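PDB 1S7J: phenazine biosynthesis protein PhzF family from Enterococcus faecalis, which probably acts as an isomerase of the PhzF family, which shares the fold of diaminopimelate epimerase, on a substrate that is not established. Local coordinates for residues 27-32 and 51-56; 183-188 and 218-223; 165-170 and 192-197. All coordinates share one frame; numbering follows the deposited sequence.

Contact 1 lies at the surface of one lobe of the PhzF fold, while contacts 2 and 3 are partly buried and belong to the other. Contacts 2 and 3 are connected through strand 186-192: its beginning is held against 218-223 and the loop after its end against 165-170, with centres about 27 Å apart. Contacts 1 and 2 lie on opposite sides of the chain's centre, their centres about 38 Å apart. The chemistry follows the setting. Contact 1 pairs a CH-pi contact with one weak indole bond, contact 2 sets a carboxylate at the start of parallel strands, and contact 3 gathers peptide carbonyls around a lysine ammonium.

Contact 1 (27-32 and 51-56)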
loop_
_atom_site.group_PDB
_atom_site.type_symbol
_atom_site.label_atom_id
_atom_site.label_comp_id
_atom_site.label_asym_id
_atom_site.label_seq_id
_atom_site.Cartn_x
_atom_site.Cartn_y
_atom_site.Cartn_z
ATOM N N GLU A 27 -8.750 14.205 18.893
ATOM C CA GLU A 27 -9.576 13.888 20.053
ATOM C C GLU A 27 -11.062 13.951 19.691
ATOM O O GLU A 27 -11.919 13.490 20.442
ATOM C CB GLU A 27 -9.248 14.821 21.226
ATOM C CG GLU A 27 -9.236 16.304 20.892
ATOM C CD GLU A 27 -8.844 17.171 22.083
ATOM O OE1 GLU A 27 -7.834 16.851 22.751
ATOM O OE2 GLU A 27 -9.546 18.173 22.348
ATOM N N LYS A 28 -11.339 14.547 18.528
ATOM C CA LYS A 28 -12.685 14.692 17.975
ATOM C C LYS A 28 -12.545 14.962 16.471
ATOM O O LYS A 28 -11.460 15.263 15.987
ATOM C CB LYS A 28 -13.452 15.831 18.663
ATOM C CG LYS A 28 -12.741 17.168 18.648
ATOM C CD LYS A 28 -13.496 18.217 19.445
ATOM C CE LYS A 28 -12.718 19.529 19.489
ATOM N NZ LYS A 28 -13.475 20.614 20.167
ATOM N N TRP A 29 -13.628 14.817 15.732
ATOM C CA TRP A 29 -13.583 15.030 14.304
ATOM C C TRP A 29 -13.572 16.476 13.827
ATOM O O TRP A 29 -14.346 17.313 14.298
ATOM C CB TRP A 29 -14.708 14.287 13.616
ATOM C CG TRP A 29 -14.463 12.828 13.464
ATOM C CD1 TRP A 29 -15.204 11.816 13.989
ATOM C CD2 TRP A 29 -13.414 12.200 12.695
ATOM N NE1 TRP A 29 -14.698 10.600 13.598
ATOM C CE2 TRP A 29 -13.601 10.808 12.805
ATOM C CE3 TRP A 29 -12.348 12.678 11.936
ATOM C CZ2 TRP A 29 -12.751 9.886 12.177
ATOM C CZ3 TRP A 29 -11.506 11.760 11.315
ATOM C CH2 TRP A 29 -11.716 10.384 11.443
ATOM N N LEU A 30 -12.683 16.743 12.881
ATOM C CA LEU A 30 -12.566 18.053 12.265
ATOM C C LEU A 30 -13.548 18.047 11.092
ATOM O O LEU A 30 -13.982 16.977 10.654
ATOM C CB LEU A 30 -11.136 18.256 11.725
ATOM C CG LEU A 30 -9.995 18.524 12.712
ATOM C CD1 LEU A 30 -8.650 18.309 12.033
ATOM C CD2 LEU A 30 -10.105 19.944 13.262
ATOM N N PRO A 31 -13.947 19.231 10.608
ATOM C CA PRO A 31 -14.879 19.290 9.478
ATOM C C PRO A 31 -14.231 18.639 8.250
ATOM O O PRO A 31 -13.006 18.617 8.142
ATOM C CB PRO A 31 -15.065 20.783 9.276
ATOM C CG PRO A 31 -14.939 21.328 10.676
ATOM C CD PRO A 31 -13.742 20.571 11.190
ATOM N N GLU A 32 -15.044 18.087 7.363
ATOM C CA GLU A 32 -14.557 17.439 6.143
ATOM C C GLU A 32 -13.600 18.344 5.362
ATOM O O GLU A 32 -12.535 17.895 4.910
ATOM C CB GLU A 32 -15.763 17.045 5.269
ATOM C CG GLU A 32 -15.597 17.248 3.749
ATOM C CD GLU A 32 -14.874 16.102 3.056
ATOM O OE1 GLU A 32 -14.265 16.345 1.981
ATOM O OE2 GLU A 32 -14.929 14.956 3.565
ATOM N N VAL A 51 -9.904 8.942 15.134
ATOM C CA VAL A 51 -10.445 9.361 16.432
ATOM C C VAL A 51 -11.008 8.135 17.160
ATOM O O VAL A 51 -11.832 7.388 16.613
ATOM C CB VAL A 51 -11.513 10.475 16.336
ATOM C CG1 VAL A 51 -11.973 11.020 17.678
ATOM C CG2 VAL A 51 -11.078 11.629 15.461
ATOM N N LYS A 52 -10.516 7.902 18.381
ATOM C CA LYS A 52 -10.958 6.769 19.184
ATOM C C LYS A 52 -12.449 6.870 19.464
ATOM O O LYS A 52 -12.912 7.840 20.064
ATOM C CB LYS A 52 -10.188 6.717 20.509
ATOM C CG LYS A 52 -10.386 5.420 21.299
ATOM C CD LYS A 52 -9.853 5.552 22.714
ATOM C CE LYS A 52 -9.964 4.253 23.490
ATOM N NZ LYS A 52 -8.993 3.222 23.019
ATOM N N GLU A 53 -13.200 5.891 18.964
ATOM C CA GLU A 53 -14.640 5.843 19.174
ATOM C C GLU A 53 -14.991 4.534 19.902
ATOM O O GLU A 53 -15.263 3.499 19.281
ATOM C CB GLU A 53 -15.390 5.986 17.843
ATOM C CG GLU A 53 -15.255 7.394 17.246
ATOM C CD GLU A 53 -16.098 7.611 15.999
ATOM O OE1 GLU A 53 -16.399 6.627 15.291
ATOM O OE2 GLU A 53 -16.453 8.779 15.725
ATOM N N GLY A 54 -14.973 4.610 21.226
ATOM C CA GLY A 54 -15.244 3.459 22.046
ATOM C C GLY A 54 -13.961 2.680 22.262
ATOM O O GLY A 54 -13.084 3.106 23.015
ATOM N N GLN A 55 -13.834 1.574 21.561
ATOM C CA GLN A 55 -12.668 0.697 21.663
ATOM C C GLN A 55 -12.039 0.516 20.285
ATOM O O GLN A 55 -11.023 -0.181 20.122
ATOM C CB GLN A 55 -13.108 -0.646 22.215
ATOM C CG GLN A 55 -14.261 -1.255 21.440
ATOM C CD GLN A 55 -14.895 -2.391 22.161
ATOM O OE1 GLN A 55 -14.353 -3.497 22.213
ATOM N NE2 GLN A 55 -16.057 -2.145 22.764
ATOM N N SER A 56 -12.682 1.089 19.291
ATOM C CA SER A 56 -12.214 1.034 17.928
ATOM C C SER A 56 -11.734 2.436 17.545
ATOM O O SER A 56 -11.990 3.411 18.275
ATOM C CB SER A 56 -13.355 0.608 16.978
ATOM O OG SER A 56 -13.782 -0.721 17.222
#
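Glu-53 OE2 accepts a weak hydrogen bond from Trp-29 NE1, 3.3 Å long and bent to 136° at the hydrogen. The two side chains cross at about a right angle, and the carboxylate plane stands 87° from the ring plane; OE2 sits at the indole edge. Val-51 does the main packing. Its CG2 methyl lies over one face of the indole, 3.7 Å from the centroid of the six-membered ring of Trp-29, a CH-pi contact just 14° off the ring normal. CG1, anti to the backbone N, lies instead against the backbone of the loop, 3.7 Å from Glu-27 C. Beyond Val-51, a type II' turn from Glu-53 to Ser-56 closes the chain back on itself, with Glu-53 N bonded to Ser-56 O at 2.8 Å. This is the tight beta-hairpin joining strands 47-53 and 56-62. The loop 27-32, which leads from strand 19-25 to helix 32-42, is thus held to the hairpin chiefly by Trp-29 and by Val-51 against the loop backbone. Around the indole, Arg-60 of strand 56-62 adds a cation-pi contact, Ala-58 of the same strand touches it, and Met-35 reaches it from helix 32-42.

Contact 2 (183-188 and 218-223)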
loop_
_atom_site.group_PDB
_atom_site.type_symbol
_atom_site.label_atom_id
_atom_site.label_comp_id
_atom_site.label_asym_id
_atom_site.label_seq_id
_atom_site.Cartn_x
_atom_site.Cartn_y
_atom_site.Cartn_z
ATOM N N SER A 183 16.896 -12.309 -4.033
ATOM C CA SER A 183 17.186 -12.649 -2.631
ATOM C C SER A 183 15.888 -12.781 -1.813
ATOM O O SER A 183 15.923 -13.047 -0.605
ATOM C CB SER A 183 18.072 -11.566 -1.992
ATOM O OG SER A 183 19.295 -11.400 -2.703
ATOM N N VAL A 184 14.755 -12.579 -2.476
ATOM C CA VAL A 184 13.453 -12.660 -1.834
ATOM C C VAL A 184 12.572 -13.569 -2.711
ATOM O O VAL A 184 12.978 -13.924 -3.820
ATOM C CB VAL A 184 12.852 -11.231 -1.694
ATOM C CG1 VAL A 184 11.895 -10.916 -2.829
ATOM C CG2 VAL A 184 12.232 -11.045 -0.348
ATOM N N ASP A 185 11.403 -13.955 -2.222
ATOM C CA ASP A 185 10.539 -14.834 -3.013
ATOM C C ASP A 185 10.001 -14.196 -4.297
ATOM O O ASP A 185 10.009 -14.825 -5.357
ATOM C CB ASP A 185 9.401 -15.418 -2.157
ATOM C CG ASP A 185 9.880 -16.546 -1.236
ATOM O OD1 ASP A 185 10.924 -17.172 -1.536
ATOM O OD2 ASP A 185 9.209 -16.812 -0.224
ATOM N N PHE A 186 9.521 -12.960 -4.200
ATOM C CA PHE A 186 9.016 -12.250 -5.367
ATOM C C PHE A 186 9.066 -10.736 -5.188
ATOM O O PHE A 186 9.012 -10.229 -4.062
ATOM C CB PHE A 186 7.595 -12.705 -5.722
ATOM C CG PHE A 186 6.523 -12.204 -4.785
ATOM C CD1 PHE A 186 6.065 -13.002 -3.737
ATOM C CD2 PHE A 186 5.919 -10.962 -4.994
ATOM C CE1 PHE A 186 5.011 -12.577 -2.920
ATOM C CE2 PHE A 186 4.871 -10.533 -4.186
ATOM C CZ PHE A 186 4.415 -11.344 -3.146
ATOM N N VAL A 187 9.188 -10.028 -6.304
ATOM C CA VAL A 187 9.244 -8.570 -6.306
ATOM C C VAL A 187 8.129 -7.992 -7.152
ATOM O O VAL A 187 7.579 -8.679 -7.994
ATOM C CB VAL A 187 10.588 -8.070 -6.854
ATOM C CG1 VAL A 187 11.681 -8.294 -5.831
ATOM C CG2 VAL A 187 10.923 -8.786 -8.148
ATOM N N SER A 188 7.820 -6.726 -6.957
ATOM C CA SER A 188 6.776 -6.084 -7.728
ATOM C C SER A 188 6.976 -4.586 -7.793
ATOM O O SER A 188 7.930 -4.050 -7.231
ATOM C CB SER A 188 5.402 -6.389 -7.121
ATOM O OG SER A 188 5.271 -5.841 -5.816
ATOM N N LEU A 218 4.659 -20.844 -6.450
ATOM C CA LEU A 218 5.840 -21.303 -5.699
ATOM C C LEU A 218 5.516 -22.423 -4.733
ATOM O O LEU A 218 6.426 -23.087 -4.206
ATOM C CB LEU A 218 6.489 -20.142 -4.941
ATOM C CG LEU A 218 7.171 -19.060 -5.773
ATOM C CD1 LEU A 218 7.860 -18.064 -4.857
ATOM C CD2 LEU A 218 8.181 -19.698 -6.722
ATOM N N ASN A 219 4.224 -22.615 -4.482
ATOM C CA ASN A 219 3.725 -23.658 -3.582
ATOM C C ASN A 219 4.210 -23.433 -2.137
ATOM O O ASN A 219 4.933 -24.260 -1.564
ATOM C CB ASN A 219 4.157 -25.043 -4.099
ATOM C CG ASN A 219 3.224 -26.152 -3.666
ATOM O OD1 ASN A 219 3.643 -27.304 -3.515
ATOM N ND2 ASN A 219 1.938 -25.827 -3.483
ATOM N N GLN A 220 3.809 -22.293 -1.562
ATOM C CA GLN A 220 4.184 -21.930 -0.186
ATOM C C GLN A 220 3.052 -21.219 0.551
ATOM O O GLN A 220 2.116 -20.689 -0.070
ATOM C CB GLN A 220 5.419 -21.026 -0.188
ATOM C CG GLN A 220 6.662 -21.682 -0.749
ATOM C CD GLN A 220 7.815 -20.718 -0.933
ATOM O OE1 GLN A 220 8.928 -21.126 -1.262
ATOM N NE2 GLN A 220 7.558 -19.433 -0.728
ATOM N N THR A 221 3.128 -21.246 1.878
ATOM C CA THR A 221 2.137 -20.583 2.732
ATOM C C THR A 221 2.699 -19.218 3.101
ATOM O O THR A 221 1.959 -18.242 3.239
ATOM C CB THR A 221 1.890 -21.378 4.045
ATOM O OG1 THR A 221 1.478 -22.716 3.728
ATOM C CG2 THR A 221 0.806 -20.694 4.888
ATOM N N THR A 222 4.018 -19.165 3.279
ATOM C CA THR A 222 4.700 -17.928 3.621
ATOM C C THR A 222 5.724 -17.534 2.569
ATOM O O THR A 222 6.490 -18.373 2.076
ATOM C CB THR A 222 5.375 -18.004 5.012
ATOM O OG1 THR A 222 6.220 -19.167 5.088
ATOM C CG2 THR A 222 4.323 -18.072 6.100
ATOM N N LEU A 223 5.705 -16.262 2.190
ATOM C CA LEU A 223 6.615 -15.743 1.196
ATOM C C LEU A 223 7.205 -14.410 1.607
ATOM O O LEU A 223 6.576 -13.637 2.332
ATOM C CB LEU A 223 5.898 -15.549 -0.146
ATOM C CG LEU A 223 5.148 -16.701 -0.792
ATOM C CD1 LEU A 223 3.653 -16.418 -0.732
ATOM C CD2 LEU A 223 5.596 -16.851 -2.237
#
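In both Asp-185 and Gln-220 the first torsion sets CG anti to the carbonyl carbon, beside the residue's own backbone N (chi1 -76° for Asp-185). The glutamine chain then runs extended, and the two side chains reach toward each other tip to tip. They stand where two parallel strands of the epimerase-like fold begin: 186-192 and 222-227, with helix 207-218 packed against them. Gln-220 NE2 donates to Asp-185 OD2 over 3.1 Å, with an angle of 149° at the hydrogen. The acceptor lies close to the plane of the amide, yet NE2 comes from above the carboxylate plane, 66° out of it. OD2 also takes the backbone N-H of Ser-224, the residue after the segment, so two donors grip this one oxygen. The side chain of Asp-185 thereby ties together the turn that follows the helix and the start of strand 222-227. Such a pair of N-H donors would probably favour the charged carboxylate.

Next to this polar point the packing becomes apolar. Leu-223 CB lies 3.5 Å from Asp-185 OD2 and 4.0 Å from Asp-185 CB. The ring edge of Phe-186 faces the same leucine, with CD1 4.2 Å from Leu-223 CD2. This ring stacks on Trp-214 of helix 207-218, while the Phe-186 backbone bonds to Ser-224 and Tyr-226, two residues apart, as expected of parallel strands. At the end of that helix, where Asn-219 turns away with positive phi, Leu-218 reaches the residue just before strand 186-192: its CD1 lies 3.9 Å from Asp-185 O and 4.1 Å from Asp-185 CB.

Contact 3 (165-170 and 192-197); sequences ALKALD and FPKLRI
The peptide carbonyl of Leu-169 is the flat group of this contact, and its oxygen meets Lys-194 NZ at 2.8 Å; the donor is tilted 31° from the carbonyl plane, with an angle of 143° at the oxygen. Pro-193, a puckered ring, touches with CB and CG: CG lies 3.6 Å from Lys-167 N, and CB lies 3.9 Å from Lys-167 CB. The same CG also rests 4.0 Å from Leu-166 CB, so the ring sits against the backbone and first side-chain carbons of Leu-166 and Lys-167.

Two lysine chains take part. Lys-194 sets CG anti to its carbonyl carbon (chi1 -65°) and then stays extended, its methylenes passing the helix so that CE comes 3.6 Å from Lys-167 O before NZ arrives at Leu-169. Lys-167, with CG anti to the backbone N, is also extended, and its aliphatic part passes the 3-10 segment 193-194: CD lies 3.7 Å from Pro-193 O. The contact joins helix 163-168 and the chain leaving it to the loop between strands 186-192 and 197-200. Leu-166 also packs on Ala-132 and Leu-133 of helix 127-133, and Leu-169 on Glu-128.

Lys-194 NZ has further partners in the residues that follow: it bonds to Gly-172 O and, weakly, to Leu-171 O. A single ammonium thus collects several carbonyls of the chain beyond the helix, which probably stabilises its positive charge. The carboxylate of Asp-170 is not in contact, with OD1 6.2 Å from Lys-194 NZ, so the grip rests on backbone dipoles and not on a salt bridge to that residue.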
loop_
_atom_site.group_PDB
_atom_site.type_symbol
_atom_site.label_atom_id
_atom_site.label_comp_id
_atom_site.label_asym_id
_atom_site.label_seq_id
_atom_site.Cartn_x
_atom_site.Cartn_y
_atom_site.Cartn_z
ATOM N N ALA A 165 0.886 5.900 -21.920
ATOM C CA ALA A 165 0.458 4.751 -22.700
ATOM C C ALA A 165 -0.302 3.767 -21.808
ATOM O O ALA A 165 -1.246 3.108 -22.257
ATOM C CB ALA A 165 1.657 4.067 -23.332
ATOM N N LEU A 166 0.142 3.644 -20.553
ATOM C CA LEU A 166 -0.495 2.750 -19.589
ATOM C C LEU A 166 -1.873 3.272 -19.177
ATOM O O LEU A 166 -2.809 2.496 -19.001
ATOM C CB LEU A 166 0.391 2.579 -18.344
ATOM C CG LEU A 166 1.652 1.703 -18.432
ATOM C CD1 LEU A 166 2.413 1.780 -17.127
ATOM C CD2 LEU A 166 1.279 0.263 -18.728
ATOM N N LYS A 167 -1.974 4.585 -18.993
ATOM C CA LYS A 167 -3.237 5.223 -18.607
ATOM C C LYS A 167 -4.299 4.946 -19.664
ATOM O O LYS A 167 -5.503 4.911 -19.367
ATOM C CB LYS A 167 -3.019 6.739 -18.469
ATOM C CG LYS A 167 -4.246 7.547 -18.044
ATOM C CD LYS A 167 -3.858 9.009 -17.850
ATOM C CE LYS A 167 -5.029 9.869 -17.413
ATOM N NZ LYS A 167 -4.578 11.276 -17.161
ATOM N N ALA A 168 -3.839 4.761 -20.899
ATOM C CA ALA A 168 -4.697 4.504 -22.040
ATOM C C ALA A 168 -5.248 3.074 -22.114
ATOM O O ALA A 168 -6.285 2.847 -22.733
ATOM C CB ALA A 168 -3.960 4.854 -23.333
ATOM N N LEU A 169 -4.545 2.113 -21.514
ATOM C CA LEU A 169 -5.012 0.722 -21.534
ATOM C C LEU A 169 -6.445 0.655 -20.993
ATOM O O LEU A 169 -6.795 1.379 -20.059
ATOM C CB LEU A 169 -4.086 -0.163 -20.708
ATOM C CG LEU A 169 -2.604 -0.092 -21.090
ATOM C CD1 LEU A 169 -1.819 -1.093 -20.272
ATOM C CD2 LEU A 169 -2.430 -0.365 -22.566
ATOM N N ASP A 170 -7.268 -0.192 -21.588
ATOM C CA ASP A 170 -8.667 -0.306 -21.168
ATOM C C ASP A 170 -8.969 -1.061 -19.878
ATOM O O ASP A 170 -9.838 -0.644 -19.103
ATOM C CB ASP A 170 -9.518 -0.860 -22.307
ATOM C CG ASP A 170 -9.824 0.181 -23.362
ATOM O OD1 ASP A 170 -10.404 1.237 -23.007
ATOM O OD2 ASP A 170 -9.487 -0.049 -24.546
ATOM N N PHE A 192 -0.261 3.419 -11.211
ATOM C CA PHE A 192 -1.660 3.836 -11.236
ATOM C C PHE A 192 -1.840 5.196 -11.929
ATOM O O PHE A 192 -2.355 6.143 -11.333
ATOM C CB PHE A 192 -2.217 3.914 -9.805
ATOM C CG PHE A 192 -2.205 2.601 -9.086
ATOM C CD1 PHE A 192 -1.135 2.249 -8.262
ATOM C CD2 PHE A 192 -3.262 1.697 -9.236
ATOM C CE1 PHE A 192 -1.117 1.014 -7.605
ATOM C CE2 PHE A 192 -3.249 0.467 -8.586
ATOM C CZ PHE A 192 -2.179 0.123 -7.769
ATOM N N PRO A 193 -1.431 5.299 -13.223
ATOM C CA PRO A 193 -1.566 6.568 -13.954
ATOM C C PRO A 193 -3.014 6.998 -14.146
ATOM O O PRO A 193 -3.300 8.191 -14.286
ATOM C CB PRO A 193 -0.876 6.264 -15.277
ATOM C CG PRO A 193 -1.136 4.812 -15.461
ATOM C CD PRO A 193 -0.869 4.256 -14.089
ATOM N N LYS A 194 -3.927 6.026 -14.181
ATOM C CA LYS A 194 -5.346 6.329 -14.337
ATOM C C LYS A 194 -5.840 7.130 -13.132
ATOM O O LYS A 194 -6.840 7.856 -13.216
ATOM C CB LYS A 194 -6.162 5.044 -14.453
ATOM C CG LYS A 194 -5.867 4.217 -15.682
ATOM C CD LYS A 194 -6.932 3.146 -15.874
ATOM C CE LYS A 194 -6.681 2.324 -17.126
ATOM N NZ LYS A 194 -7.786 1.352 -17.389
ATOM N N LEU A 195 -5.141 6.971 -12.013
ATOM C CA LEU A 195 -5.481 7.645 -10.765
ATOM C C LEU A 195 -4.512 8.774 -10.377
ATOM O O LEU A 195 -4.422 9.139 -9.203
ATOM C CB LEU A 195 -5.540 6.614 -9.626
ATOM C CG LEU A 195 -6.848 5.874 -9.293
ATOM C CD1 LEU A 195 -7.607 5.475 -10.537
ATOM C CD2 LEU A 195 -6.521 4.652 -8.441
ATOM N N ARG A 196 -3.826 9.345 -11.379
ATOM C CA ARG A 196 -2.850 10.436 -11.156
ATOM C C ARG A 196 -1.527 9.933 -10.557
ATOM O O ARG A 196 -0.476 10.532 -10.785
ATOM C CB ARG A 196 -3.451 11.533 -10.240
ATOM C CG ARG A 196 -2.442 12.577 -9.747
ATOM C CD ARG A 196 -2.796 13.205 -8.421
ATOM N NE ARG A 196 -3.040 12.251 -7.375
ATOM C CZ ARG A 196 -3.098 12.679 -6.118
ATOM N NH1 ARG A 196 -3.775 11.867 -5.270
ATOM N NH2 ARG A 196 -2.375 13.648 -5.623
ATOM N N ILE A 197 -1.593 8.855 -9.791
ATOM C CA ILE A 197 -0.412 8.290 -9.149
ATOM C C ILE A 197 0.370 7.370 -10.093
ATOM O O ILE A 197 0.096 6.183 -10.172
ATOM C CB ILE A 197 -0.813 7.475 -7.861
ATOM C CG1 ILE A 197 -1.872 8.258 -7.057
ATOM C CG2 ILE A 197 0.429 7.213 -6.990
ATOM C CD1 ILE A 197 -2.554 7.452 -5.953
#